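PDB 4M70: Rx protein from Solanum tuberosum, which probably acts as an NB-LRR resistance protein that detects pathogen avirulence factors and triggers plant defence, seen here through its N-terminal coiled-coil domain. Local coordinates for residues A8-L13 / A66-E70; M14-H18 / P30-K34; C26-F31 / I96-E101; L58-I62 / T110-W114. All coordinates share one frame; numbering follows the deposited sequence.

Contact 1. Residues A8-L13 / A66-E70; sequences AAVTSL and AYTTE
A9 and A66 meet methyl to methyl where helix 4-24 runs beside helix 56-81 in the four-helix bundle of this coiled-coil domain. The two short segments point nearly the same way, at 19°, and their axes approach to 9.0 Å. Alanine suits so near a pass because a single CB fills the gap; those of A9 and A66 are 3.9 Å apart.

The same A9 methyl makes a CH-pi contact. A9 CB sits over one face of the Y67 ring, 28° off the normal and displaced toward the phenol end, 3.5 Å from Y67 CZ. With Y67 CG anti to the carbonyl carbon (chi1 -73°), the ring leans across to helix 4-24, and S12 CB meets its rim 4.2 Å from Y67 CE1.

Methyl contacts lie toward the middle of the bundle. L13 CD1 touches T69 CG2 at 3.9 Å. T69 can offer its methyl here because its OG1 is hydrogen-bonded to the carbonyl of V65, a usual way for a helix to accept a buried threonine. Beyond the pair, L13 leans on L35 of helix 29-42 and T69 on L100 of helix 86-119.

On the polar side, the T16 hydroxyl is within hydrogen-bonding reach of both E70 OE2 and S12 O, which would have to share it. The modelled separation of S12 OG and E70 OE2 is too short to trust, so a direct bond there is doubtful. The aliphatic part of E70 runs alongside L13, the two chains pointing opposite ways, with E70 CG 4.1 Å from L13 CD1.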
loop_
_atom_site.group_PDB
_atom_site.type_symbol
_atom_site.label_atom_id
_atom_site.label_comp_id
_atom_site.label_asym_id
_atom_site.label_seq_id
_atom_site.Cartn_x
_atom_site.Cartn_y
_atom_site.Cartn_z
ATOM N N ALA A 8 -5.459 -13.067 5.090
ATOM C CA ALA A 8 -6.096 -12.311 6.165
ATOM C C ALA A 8 -5.575 -10.878 6.242
ATOM O O ALA A 8 -6.349 -9.928 6.386
ATOM C CB ALA A 8 -5.906 -13.021 7.500
ATOM N N ALA A 9 -4.261 -10.726 6.136
ATOM C CA ALA A 9 -3.642 -9.409 6.208
ATOM C C ALA A 9 -4.055 -8.499 5.047
ATOM O O ALA A 9 -4.390 -7.327 5.257
ATOM C CB ALA A 9 -2.133 -9.545 6.269
ATOM N N VAL A 10 -4.025 -9.038 3.831
ATOM C CA VAL A 10 -4.434 -8.286 2.646
ATOM C C VAL A 10 -5.913 -7.913 2.724
ATOM O O VAL A 10 -6.301 -6.800 2.366
ATOM C CB VAL A 10 -4.133 -9.064 1.333
ATOM C CG1 VAL A 10 -4.776 -8.380 0.128
ATOM C CG2 VAL A 10 -2.632 -9.193 1.126
ATOM N N THR A 11 -6.729 -8.831 3.235
ATOM C CA THR A 11 -8.155 -8.559 3.433
ATOM C C THR A 11 -8.360 -7.392 4.397
ATOM O O THR A 11 -9.176 -6.480 4.156
ATOM C CB THR A 11 -8.888 -9.798 3.993
ATOM O OG1 THR A 11 -8.760 -10.892 3.075
ATOM C CG2 THR A 11 -10.366 -9.495 4.225
ATOM N N SER A 12 -7.592 -7.416 5.479
ATOM C CA SER A 12 -7.667 -6.358 6.471
ATOM C C SER A 12 -7.230 -5.018 5.869
ATOM O O SER A 12 -7.834 -3.980 6.146
ATOM C CB SER A 12 -6.822 -6.728 7.689
ATOM O OG SER A 12 -6.968 -5.766 8.716
ATOM N N LEU A 13 -6.199 -5.051 5.027
ATOM C CA LEU A 13 -5.716 -3.843 4.356
ATOM C C LEU A 13 -6.759 -3.273 3.387
ATOM O O LEU A 13 -6.911 -2.054 3.268
ATOM C CB LEU A 13 -4.394 -4.121 3.625
ATOM C CG LEU A 13 -3.778 -2.939 2.873
ATOM C CD1 LEU A 13 -3.672 -1.715 3.785
ATOM C CD2 LEU A 13 -2.417 -3.297 2.294
ATOM N N ALA A 66 1.678 -5.474 5.092
ATOM C CA ALA A 66 0.264 -5.119 5.057
ATOM C C ALA A 66 -0.200 -4.462 6.359
ATOM O O ALA A 66 -0.890 -3.438 6.348
ATOM C CB ALA A 66 -0.578 -6.343 4.745
ATOM N N TYR A 67 0.168 -5.065 7.484
ATOM C CA TYR A 67 -0.243 -4.530 8.774
ATOM C C TYR A 67 0.367 -3.138 9.031
ATOM O O TYR A 67 -0.324 -2.212 9.494
ATOM C CB TYR A 67 0.071 -5.545 9.874
ATOM C CG TYR A 67 -0.880 -6.729 9.839
ATOM C CD1 TYR A 67 -2.174 -6.588 9.349
ATOM C CD2 TYR A 67 -0.472 -7.994 10.244
ATOM C CE1 TYR A 67 -3.046 -7.660 9.300
ATOM C CE2 TYR A 67 -1.339 -9.076 10.190
ATOM C CZ TYR A 67 -2.621 -8.903 9.714
ATOM O OH TYR A 67 -3.489 -9.972 9.660
ATOM N N THR A 68 1.647 -2.985 8.693
ATOM C CA THR A 68 2.338 -1.696 8.812
ATOM C C THR A 68 1.630 -0.619 7.984
ATOM O O THR A 68 1.355 0.506 8.459
ATOM C CB THR A 68 3.808 -1.812 8.354
ATOM O OG1 THR A 68 4.471 -2.833 9.112
ATOM C CG2 THR A 68 4.543 -0.490 8.530
ATOM N N THR A 69 1.329 -0.979 6.741
ATOM C CA THR A 69 0.629 -0.079 5.836
ATOM C C THR A 69 -0.714 0.315 6.433
ATOM O O THR A 69 -1.146 1.467 6.328
ATOM C CB THR A 69 0.408 -0.730 4.466
ATOM O OG1 THR A 69 1.667 -1.171 3.933
ATOM C CG2 THR A 69 -0.260 0.248 3.514
ATOM N N GLU A 70 -1.371 -0.658 7.058
ATOM C CA GLU A 70 -2.649 -0.420 7.718
ATOM C C GLU A 70 -2.519 0.666 8.758
ATOM O O GLU A 70 -3.318 1.611 8.793
ATOM C CB GLU A 70 -3.126 -1.683 8.415
ATOM C CG GLU A 70 -4.272 -2.376 7.755
ATOM C CD GLU A 70 -4.869 -3.416 8.655
ATOM O OE1 GLU A 70 -4.221 -3.767 9.663
ATOM O OE2 GLU A 70 -5.988 -3.872 8.362
#

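Contact 2. Residues M14-H18 / P30-K34; sequences MRTIH and PFYEK
H18 and Y32 lay their rings flat on each other, forming a face-to-face stack with centroids 3.6 Å apart and planes only 9° from parallel. H18 NE2 stands over the middle of the phenol ring, while Y32 CE2 stands over the middle of the imidazole. The tightest approach joins H18 CE1 to Y32 CZ at 3.2 Å. A flat pair of this kind fits a partly exposed seam: it packs by its faces, the imidazole nitrogens lying over the phenol ring, and NE2 can still reach Q29 OE1.

The tyrosine also touches M14. M14 O lies in the plane of the Y32 ring, at its edge, 3.4 Å from Y32 CE2, so the ring hydrogens there face a carbonyl oxygen that also accepts the helical bond from H18 N. M14 CB touches the same carbon at 3.5 Å. A bend at chi3 (65°) brings M14 CE back to 4.2 Å from Y32 CZ, an easy fold for a flexible thioether. On the inner side, I17 CD1 reaches F31 CB at 4.1 Å and I17 CG2 reaches Y32 CB at 4.3 Å, the branched isoleucine thus touching two successive residues.

A second shell probably steadies the stack. H18 NE2 is hydrogen-bonded to Q29 OE1, which would restrain the rotation of the imidazole, and Q29 NE2 is in turn bonded to E33 OE2. Further in, I17 rests on L35 and on L100 of helix 86-119. The segments run antiparallel at 167°, as in the helical hairpin that forms the first half of an up-and-down four-helix bundle.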
loop_
_atom_site.group_PDB
_atom_site.type_symbol
_atom_site.label_atom_id
_atom_site.label_comp_id
_atom_site.label_asym_id
_atom_site.label_seq_id
_atom_site.Cartn_x
_atom_site.Cartn_y
_atom_site.Cartn_z
ATOM N N MET A 14 -7.457 -4.162 2.685
ATOM C CA MET A 14 -8.531 -3.773 1.777
ATOM C C MET A 14 -9.610 -3.045 2.578
ATOM O O MET A 14 -10.062 -1.947 2.206
ATOM C CB MET A 14 -9.107 -5.016 1.080
ATOM C CG MET A 14 -8.224 -5.566 -0.053
ATOM S SD MET A 14 -8.470 -7.325 -0.429
ATOM C CE MET A 14 -10.160 -7.340 -1.026
ATOM N N ARG A 15 -10.012 -3.660 3.686
ATOM C CA ARG A 15 -11.023 -3.073 4.565
ATOM C C ARG A 15 -10.586 -1.701 5.105
ATOM O O ARG A 15 -11.387 -0.758 5.179
ATOM C CB ARG A 15 -11.335 -4.047 5.706
ATOM C CG ARG A 15 -12.735 -3.947 6.282
ATOM C CD ARG A 15 -13.092 -5.227 7.026
ATOM N NE ARG A 15 -12.008 -5.647 7.909
ATOM C CZ ARG A 15 -11.543 -6.890 7.998
ATOM N NH1 ARG A 15 -12.069 -7.860 7.260
ATOM N NH2 ARG A 15 -10.550 -7.164 8.833
ATOM N N THR A 16 -9.309 -1.597 5.468
ATOM C CA THR A 16 -8.741 -0.351 5.980
ATOM C C THR A 16 -8.770 0.739 4.917
ATOM O O THR A 16 -9.104 1.899 5.190
ATOM C CB THR A 16 -7.291 -0.563 6.460
ATOM O OG1 THR A 16 -7.279 -1.479 7.564
ATOM C CG2 THR A 16 -6.656 0.757 6.883
ATOM N N ILE A 17 -8.445 0.346 3.691
ATOM C CA ILE A 17 -8.474 1.267 2.569
ATOM C C ILE A 17 -9.888 1.791 2.347
ATOM O O ILE A 17 -10.084 2.994 2.170
ATOM C CB ILE A 17 -7.923 0.613 1.290
ATOM C CG1 ILE A 17 -6.395 0.563 1.344
ATOM C CG2 ILE A 17 -8.366 1.380 0.056
ATOM C CD1 ILE A 17 -5.770 -0.261 0.241
ATOM N N HIS A 18 -10.879 0.902 2.375
ATOM C CA HIS A 18 -12.261 1.363 2.252
ATOM C C HIS A 18 -12.695 2.297 3.394
ATOM O O HIS A 18 -13.422 3.270 3.153
ATOM C CB HIS A 18 -13.230 0.191 2.087
ATOM C CG HIS A 18 -13.496 -0.158 0.653
ATOM N ND1 HIS A 18 -14.355 -1.167 0.275
ATOM C CD2 HIS A 18 -13.006 0.369 -0.493
ATOM C CE1 HIS A 18 -14.388 -1.241 -1.045
ATOM N NE2 HIS A 18 -13.577 -0.322 -1.535
ATOM N N PRO A 30 -8.537 2.062 -6.932
ATOM C CA PRO A 30 -7.562 1.285 -7.713
ATOM C C PRO A 30 -6.636 0.434 -6.844
ATOM O O PRO A 30 -6.334 -0.711 -7.211
ATOM C CB PRO A 30 -6.750 2.370 -8.438
ATOM C CG PRO A 30 -7.061 3.653 -7.723
ATOM C CD PRO A 30 -8.476 3.492 -7.283
ATOM N N PHE A 31 -6.209 0.977 -5.706
ATOM C CA PHE A 31 -5.390 0.220 -4.766
ATOM C C PHE A 31 -6.160 -0.992 -4.267
ATOM O O PHE A 31 -5.625 -2.098 -4.204
ATOM C CB PHE A 31 -4.986 1.077 -3.565
ATOM C CG PHE A 31 -4.092 2.236 -3.901
ATOM C CD1 PHE A 31 -4.553 3.536 -3.792
ATOM C CD2 PHE A 31 -2.788 2.023 -4.320
ATOM C CE1 PHE A 31 -3.727 4.606 -4.089
ATOM C CE2 PHE A 31 -1.955 3.084 -4.617
ATOM C CZ PHE A 31 -2.426 4.379 -4.503
ATOM N N TYR A 32 -7.421 -0.767 -3.921
ATOM C CA TYR A 32 -8.305 -1.819 -3.436
ATOM C C TYR A 32 -8.409 -2.950 -4.467
ATOM O O TYR A 32 -8.273 -4.123 -4.122
ATOM C CB TYR A 32 -9.681 -1.219 -3.134
ATOM C CG TYR A 32 -10.669 -2.158 -2.489
ATOM C CD1 TYR A 32 -11.569 -2.885 -3.254
ATOM C CD2 TYR A 32 -10.718 -2.297 -1.106
ATOM C CE1 TYR A 32 -12.484 -3.740 -2.660
ATOM C CE2 TYR A 32 -11.625 -3.146 -0.506
ATOM C CZ TYR A 32 -12.505 -3.866 -1.286
ATOM O OH TYR A 32 -13.414 -4.712 -0.687
ATOM N N GLU A 33 -8.640 -2.591 -5.727
ATOM C CA GLU A 33 -8.793 -3.575 -6.799
ATOM C C GLU A 33 -7.504 -4.348 -7.061
ATOM O O GLU A 33 -7.528 -5.566 -7.271
ATOM C CB GLU A 33 -9.256 -2.899 -8.093
ATOM C CG GLU A 33 -10.670 -2.335 -8.049
ATOM C CD GLU A 33 -11.726 -3.425 -7.958
ATOM O OE1 GLU A 33 -11.439 -4.570 -8.372
ATOM O OE2 GLU A 33 -12.848 -3.136 -7.487
ATOM N N LYS A 34 -6.379 -3.641 -7.043
ATOM C CA LYS A 34 -5.091 -4.294 -7.235
ATOM C C LYS A 34 -4.803 -5.274 -6.100
ATOM O O LYS A 34 -4.304 -6.388 -6.322
ATOM C CB LYS A 34 -3.981 -3.248 -7.333
ATOM C CG LYS A 34 -2.619 -3.795 -7.702
ATOM C CD LYS A 34 -1.577 -2.680 -7.754
ATOM C CE LYS A 34 -1.924 -1.614 -8.789
ATOM N NZ LYS A 34 -0.915 -0.509 -8.823
#

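Contact 3. Residues C26-F31 / I96-E101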
loop_
_atom_site.group_PDB
_atom_site.type_symbol
_atom_site.label_atom_id
_atom_site.label_comp_id
_atom_site.label_asym_id
_atom_site.label_seq_id
_atom_site.Cartn_x
_atom_site.Cartn_y
_atom_site.Cartn_z
ATOM N N CYS A 26 -10.934 10.089 -0.579
ATOM C CA CYS A 26 -9.839 9.853 -1.513
ATOM C C CYS A 26 -10.161 8.731 -2.483
ATOM O O CYS A 26 -10.918 7.810 -2.162
ATOM C CB CYS A 26 -8.543 9.510 -0.770
ATOM S SG CYS A 26 -7.826 10.829 0.225
ATOM N N ASP A 27 -9.568 8.816 -3.670
ATOM C CA ASP A 27 -9.775 7.808 -4.693
ATOM C C ASP A 27 -8.749 6.712 -4.485
ATOM O O ASP A 27 -7.646 6.764 -5.027
ATOM C CB ASP A 27 -9.615 8.425 -6.084
ATOM C CG ASP A 27 -9.854 7.429 -7.197
ATOM O OD1 ASP A 27 -10.661 6.493 -7.004
ATOM O OD2 ASP A 27 -9.217 7.574 -8.261
ATOM N N LEU A 28 -9.115 5.727 -3.674
ATOM C CA LEU A 28 -8.200 4.648 -3.339
ATOM C C LEU A 28 -8.667 3.319 -3.929
ATOM O O LEU A 28 -8.010 2.291 -3.756
ATOM C CB LEU A 28 -8.076 4.536 -1.818
ATOM C CG LEU A 28 -7.721 5.847 -1.102
ATOM C CD1 LEU A 28 -7.670 5.680 0.422
ATOM C CD2 LEU A 28 -6.398 6.386 -1.613
ATOM N N GLN A 29 -9.796 3.342 -4.630
ATOM C CA GLN A 29 -10.350 2.125 -5.226
ATOM C C GLN A 29 -9.387 1.356 -6.153
ATOM O O GLN A 29 -9.429 0.129 -6.180
ATOM C CB GLN A 29 -11.697 2.393 -5.912
ATOM C CG GLN A 29 -12.471 1.126 -6.290
ATOM C CD GLN A 29 -12.918 0.306 -5.085
ATOM O OE1 GLN A 29 -13.011 0.813 -3.966
ATOM N NE2 GLN A 29 -13.193 -0.975 -5.315
ATOM N N PRO A 30 -8.537 2.062 -6.932
ATOM C CA PRO A 30 -7.562 1.285 -7.713
ATOM C C PRO A 30 -6.636 0.434 -6.844
ATOM O O PRO A 30 -6.334 -0.711 -7.211
ATOM C CB PRO A 30 -6.750 2.370 -8.438
ATOM C CG PRO A 30 -7.061 3.653 -7.723
ATOM C CD PRO A 30 -8.476 3.492 -7.283
ATOM N N PHE A 31 -6.209 0.977 -5.706
ATOM C CA PHE A 31 -5.390 0.220 -4.766
ATOM C C PHE A 31 -6.160 -0.992 -4.267
ATOM O O PHE A 31 -5.625 -2.098 -4.204
ATOM C CB PHE A 31 -4.986 1.077 -3.565
ATOM C CG PHE A 31 -4.092 2.236 -3.901
ATOM C CD1 PHE A 31 -4.553 3.536 -3.792
ATOM C CD2 PHE A 31 -2.788 2.023 -4.320
ATOM C CE1 PHE A 31 -3.727 4.606 -4.089
ATOM C CE2 PHE A 31 -1.955 3.084 -4.617
ATOM C CZ PHE A 31 -2.426 4.379 -4.503
ATOM N N ILE A 96 -1.068 9.129 2.304
ATOM C CA ILE A 96 -1.854 7.917 2.051
ATOM C C ILE A 96 -1.541 7.284 0.689
ATOM O O ILE A 96 -1.300 6.070 0.594
ATOM C CB ILE A 96 -3.375 8.179 2.155
ATOM C CG1 ILE A 96 -3.759 8.550 3.590
ATOM C CG2 ILE A 96 -4.176 6.952 1.734
ATOM C CD1 ILE A 96 -5.201 8.971 3.730
ATOM N N PHE A 97 -1.547 8.113 -0.353
ATOM C CA PHE A 97 -1.274 7.637 -1.712
ATOM C C PHE A 97 0.104 6.990 -1.803
ATOM O O PHE A 97 0.260 5.883 -2.330
ATOM C CB PHE A 97 -1.343 8.772 -2.727
ATOM C CG PHE A 97 -2.717 9.313 -2.935
ATOM C CD1 PHE A 97 -3.712 8.541 -3.516
ATOM C CD2 PHE A 97 -2.994 10.635 -2.626
ATOM C CE1 PHE A 97 -4.982 9.062 -3.714
ATOM C CE2 PHE A 97 -4.253 11.166 -2.830
ATOM C CZ PHE A 97 -5.250 10.379 -3.375
ATOM N N PHE A 98 1.095 7.693 -1.267
ATOM C CA PHE A 98 2.480 7.254 -1.326
ATOM C C PHE A 98 2.685 5.932 -0.603
ATOM O O PHE A 98 3.331 5.010 -1.133
ATOM C CB PHE A 98 3.397 8.329 -0.744
ATOM C CG PHE A 98 4.854 7.975 -0.779
ATOM C CD1 PHE A 98 5.475 7.430 0.334
ATOM C CD2 PHE A 98 5.606 8.181 -1.927
ATOM C CE1 PHE A 98 6.819 7.100 0.308
ATOM C CE2 PHE A 98 6.951 7.861 -1.957
ATOM C CZ PHE A 98 7.557 7.314 -0.842
ATOM N N VAL A 99 2.136 5.834 0.607
ATOM C CA VAL A 99 2.292 4.601 1.365
ATOM C C VAL A 99 1.587 3.435 0.671
ATOM O O VAL A 99 2.133 2.327 0.609
ATOM C CB VAL A 99 1.844 4.743 2.849
ATOM C CG1 VAL A 99 0.343 4.927 2.961
ATOM C CG2 VAL A 99 2.287 3.540 3.653
ATOM N N LEU A 100 0.408 3.688 0.106
ATOM C CA LEU A 100 -0.309 2.613 -0.568
ATOM C C LEU A 100 0.395 2.119 -1.828
ATOM O O LEU A 100 0.414 0.918 -2.099
ATOM C CB LEU A 100 -1.750 3.021 -0.873
ATOM C CG LEU A 100 -2.667 2.978 0.348
ATOM C CD1 LEU A 100 -4.071 3.454 0.009
ATOM C CD2 LEU A 100 -2.682 1.562 0.897
ATOM N N GLU A 101 0.981 3.035 -2.594
ATOM C CA GLU A 101 1.774 2.626 -3.755
ATOM C C GLU A 101 3.044 1.852 -3.351
ATOM O O GLU A 101 3.384 0.847 -3.989
ATOM C CB GLU A 101 2.083 3.820 -4.658
ATOM C CG GLU A 101 2.785 3.429 -5.954
ATOM C CD GLU A 101 1.968 2.561 -6.889
ATOM O OE1 GLU A 101 0.729 2.503 -6.755
ATOM O OE2 GLU A 101 2.592 1.904 -7.748
#
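The turn between helix 4-24 and helix 29-42 is clamped onto helix 86-119 by L28 and F31, which meet F97 and L100. F31 lays one ring face on L100 CB, a CH-pi contact 3.7 Å from the centroid and only 9° off the normal. Around its rim lie, among others, F97 CD1, 4.0 Å from F31 CE1, the two rings meeting edge to edge, and E101 OE1, 3.5 Å from F31 CE2, where the ring hydrogens are slightly positive.

F97 holds the turn itself. D27, at the centre of an inverse gamma turn, sets its backbone O at the F97 ring edge, D27 O lying 3.8 Å from F97 CE1. L28 CD2 comes obliquely onto F97 CE1 at 3.7 Å, and L28 CD1 touches I96 CG2 at 3.9 Å; the two branches spread over I96, F97 and L100. C26 SG makes a looser sulfur-aromatic contact, 5.2 Å from the F97 centroid and oblique to the ring.

I17 and M21 of helix 4-24 back L28, while F97 also packs on an apolar side chain of another protein's chain. Such aromatic and aliphatic interdigitation is characteristic of a helical bundle's hydrophobic core, here closing one hairpin turn.

Contact 4. Residues L58-I62 / T110-W114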
loop_
_atom_site.group_PDB
_atom_site.type_symbol
_atom_site.label_atom_id
_atom_site.label_comp_id
_atom_site.label_asym_id
_atom_site.label_seq_id
_atom_site.Cartn_x
_atom_site.Cartn_y
_atom_site.Cartn_z
ATOM N N LEU A 58 8.099 -15.404 2.706
ATOM C CA LEU A 58 7.339 -14.461 1.889
ATOM C C LEU A 58 6.031 -14.068 2.569
ATOM O O LEU A 58 5.618 -12.907 2.515
ATOM C CB LEU A 58 7.041 -15.054 0.509
ATOM C CG LEU A 58 8.225 -15.421 -0.387
ATOM C CD1 LEU A 58 7.739 -16.092 -1.653
ATOM C CD2 LEU A 58 9.029 -14.183 -0.724
ATOM N N GLU A 59 5.382 -15.037 3.209
ATOM C CA GLU A 59 4.125 -14.775 3.900
ATOM C C GLU A 59 4.354 -13.812 5.064
ATOM O O GLU A 59 3.533 -12.932 5.320
ATOM C CB GLU A 59 3.468 -16.077 4.359
ATOM C CG GLU A 59 2.091 -15.872 4.962
ATOM C CD GLU A 59 1.273 -17.143 4.977
ATOM O OE1 GLU A 59 0.028 -17.053 5.057
ATOM O OE2 GLU A 59 1.872 -18.232 4.878
ATOM N N VAL A 60 5.467 -13.992 5.771
ATOM C CA VAL A 60 5.857 -13.071 6.834
ATOM C C VAL A 60 6.021 -11.668 6.252
ATOM O O VAL A 60 5.511 -10.685 6.809
ATOM C CB VAL A 60 7.176 -13.512 7.517
ATOM C CG1 VAL A 60 7.706 -12.419 8.439
ATOM C CG2 VAL A 60 6.972 -14.804 8.291
ATOM N N GLU A 61 6.706 -11.591 5.114
ATOM C CA GLU A 61 6.928 -10.315 4.433
ATOM C C GLU A 61 5.611 -9.593 4.099
ATOM O O GLU A 61 5.427 -8.412 4.437
ATOM C CB GLU A 61 7.754 -10.539 3.155
ATOM C CG GLU A 61 9.099 -11.229 3.397
ATOM C CD GLU A 61 9.823 -11.604 2.111
ATOM O OE1 GLU A 61 9.249 -11.412 1.016
ATOM O OE2 GLU A 61 10.958 -12.124 2.203
ATOM N N ILE A 62 4.685 -10.326 3.480
ATOM C CA ILE A 62 3.383 -9.776 3.120
ATOM C C ILE A 62 2.578 -9.347 4.342
ATOM O O ILE A 62 1.999 -8.256 4.368
ATOM C CB ILE A 62 2.548 -10.779 2.294
ATOM C CG1 ILE A 62 3.171 -11.003 0.913
ATOM C CG2 ILE A 62 1.128 -10.278 2.118
ATOM C CD1 ILE A 62 2.412 -12.006 0.053
ATOM N N THR A 110 6.439 -9.502 -3.951
ATOM C CA THR A 110 6.443 -10.695 -3.116
ATOM C C THR A 110 5.525 -11.780 -3.672
ATOM O O THR A 110 5.850 -12.960 -3.608
ATOM C CB THR A 110 6.048 -10.377 -1.658
ATOM O OG1 THR A 110 6.878 -9.321 -1.153
ATOM C CG2 THR A 110 6.213 -11.611 -0.781
ATOM N N VAL A 111 4.381 -11.381 -4.218
ATOM C CA VAL A 111 3.435 -12.346 -4.772
ATOM C C VAL A 111 3.972 -12.979 -6.059
ATOM O O VAL A 111 3.761 -14.172 -6.308
ATOM C CB VAL A 111 2.045 -11.705 -5.011
ATOM C CG1 VAL A 111 1.174 -12.592 -5.886
ATOM C CG2 VAL A 111 1.346 -11.448 -3.685
ATOM N N LYS A 112 4.682 -12.193 -6.866
ATOM C CA LYS A 112 5.315 -12.749 -8.064
ATOM C C LYS A 112 6.416 -13.752 -7.701
ATOM O O LYS A 112 6.506 -14.847 -8.282
ATOM C CB LYS A 112 5.859 -11.629 -8.953
ATOM C CG LYS A 112 4.765 -10.883 -9.708
ATOM C CD LYS A 112 5.295 -9.642 -10.409
ATOM C CE LYS A 112 4.175 -8.914 -11.124
ATOM N NZ LYS A 112 4.607 -7.582 -11.634
ATOM N N GLN A 113 7.222 -13.392 -6.707
ATOM C CA GLN A 113 8.225 -14.316 -6.184
ATOM C C GLN A 113 7.553 -15.575 -5.630
ATOM O O GLN A 113 8.073 -16.685 -5.754
ATOM C CB GLN A 113 9.093 -13.642 -5.119
ATOM C CG GLN A 113 10.201 -14.534 -4.572
ATOM C CD GLN A 113 11.088 -13.823 -3.568
ATOM O OE1 GLN A 113 10.914 -12.633 -3.301
ATOM N NE2 GLN A 113 12.045 -14.551 -3.004
ATOM N N TRP A 114 6.397 -15.375 -5.007
ATOM C CA TRP A 114 5.586 -16.449 -4.452
ATOM C C TRP A 114 5.201 -17.414 -5.566
ATOM O O TRP A 114 5.219 -18.626 -5.374
ATOM C CB TRP A 114 4.340 -15.860 -3.786
ATOM C CG TRP A 114 3.467 -16.849 -3.070
ATOM C CD1 TRP A 114 2.621 -17.760 -3.631
ATOM C CD2 TRP A 114 3.344 -17.008 -1.649
ATOM N NE1 TRP A 114 1.986 -18.483 -2.648
ATOM C CE2 TRP A 114 2.412 -18.037 -1.421
ATOM C CE3 TRP A 114 3.935 -16.378 -0.547
ATOM C CZ2 TRP A 114 2.058 -18.458 -0.135
ATOM C CZ3 TRP A 114 3.582 -16.795 0.729
ATOM C CH2 TRP A 114 2.655 -17.823 0.923
#
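L58 and T110 mark the nearest backbone approach, with L58 CA and T110 CA 6.3 Å apart, where helices 56-81 and 86-119 pair as an antiparallel hairpin of the four-helix bundle. The short segments run at 162° to each other with axes 10.1 Å apart, wide enough to admit large side chains.

L58 fills much of that gap: its CB and CD1 both lie against W114, while CD2 rests on Q113. L58 CD1 is 3.5 Å from W114 CA, and L58 CD2 is 3.5 Å from Q113 CD of the amide. L58 CB meets the rim of the indole, 3.5 Å from W114 CE3. The tryptophan reaches over because its CG is anti to the backbone N (chi1 -175°), which sends the benzene side of the indole to the opposite helix. There E59 N lies in the ring plane at the edge, beside W114 CZ3, and E59 CB packs on the same carbon.

The carboxylate of E59 stands almost perpendicular to the indole, at 86°. Its OE1 is engaged elsewhere, by the backbone N of A6 in the first turn of helix 4-24, so the aliphatic stem lines the tryptophan while the charged end ties in a third helix.

T110, too, serves by its methyl. T110 OG1 is hydrogen-bonded to C106 O on its own helix, leaving CG2 to face the partner. Deeper in, I62, also in touch with A6 and V10, continues the apolar seam, its CD1 3.9 Å from V111 CG2, and I62 CG1 meets T110 CG2 at 3.5 Å.

How the contacts relate
Contact 3 is the most buried of the four, while contacts 1, 2 and 4 each have a more exposed flank. Contacts 1 and 2 share helix 4-24 and meet through T16 and E70; contacts 1 and 4 share helix 56-81, and V10 touches I62 between them. Contacts 2 and 3 share helix 29-42 with F31, and I17 packs on L28 and L100; T69 touches L100 between contacts 1 and 3. Contacts 3 and 4 share helix 86-119 but lie on opposite sides of the chain centre. Chemistry follows position: small alanines at the parallel pair, a histidine-tyrosine stack at the first hairpin, aromatic-aliphatic packing at the turn, an indole edge between the last helices.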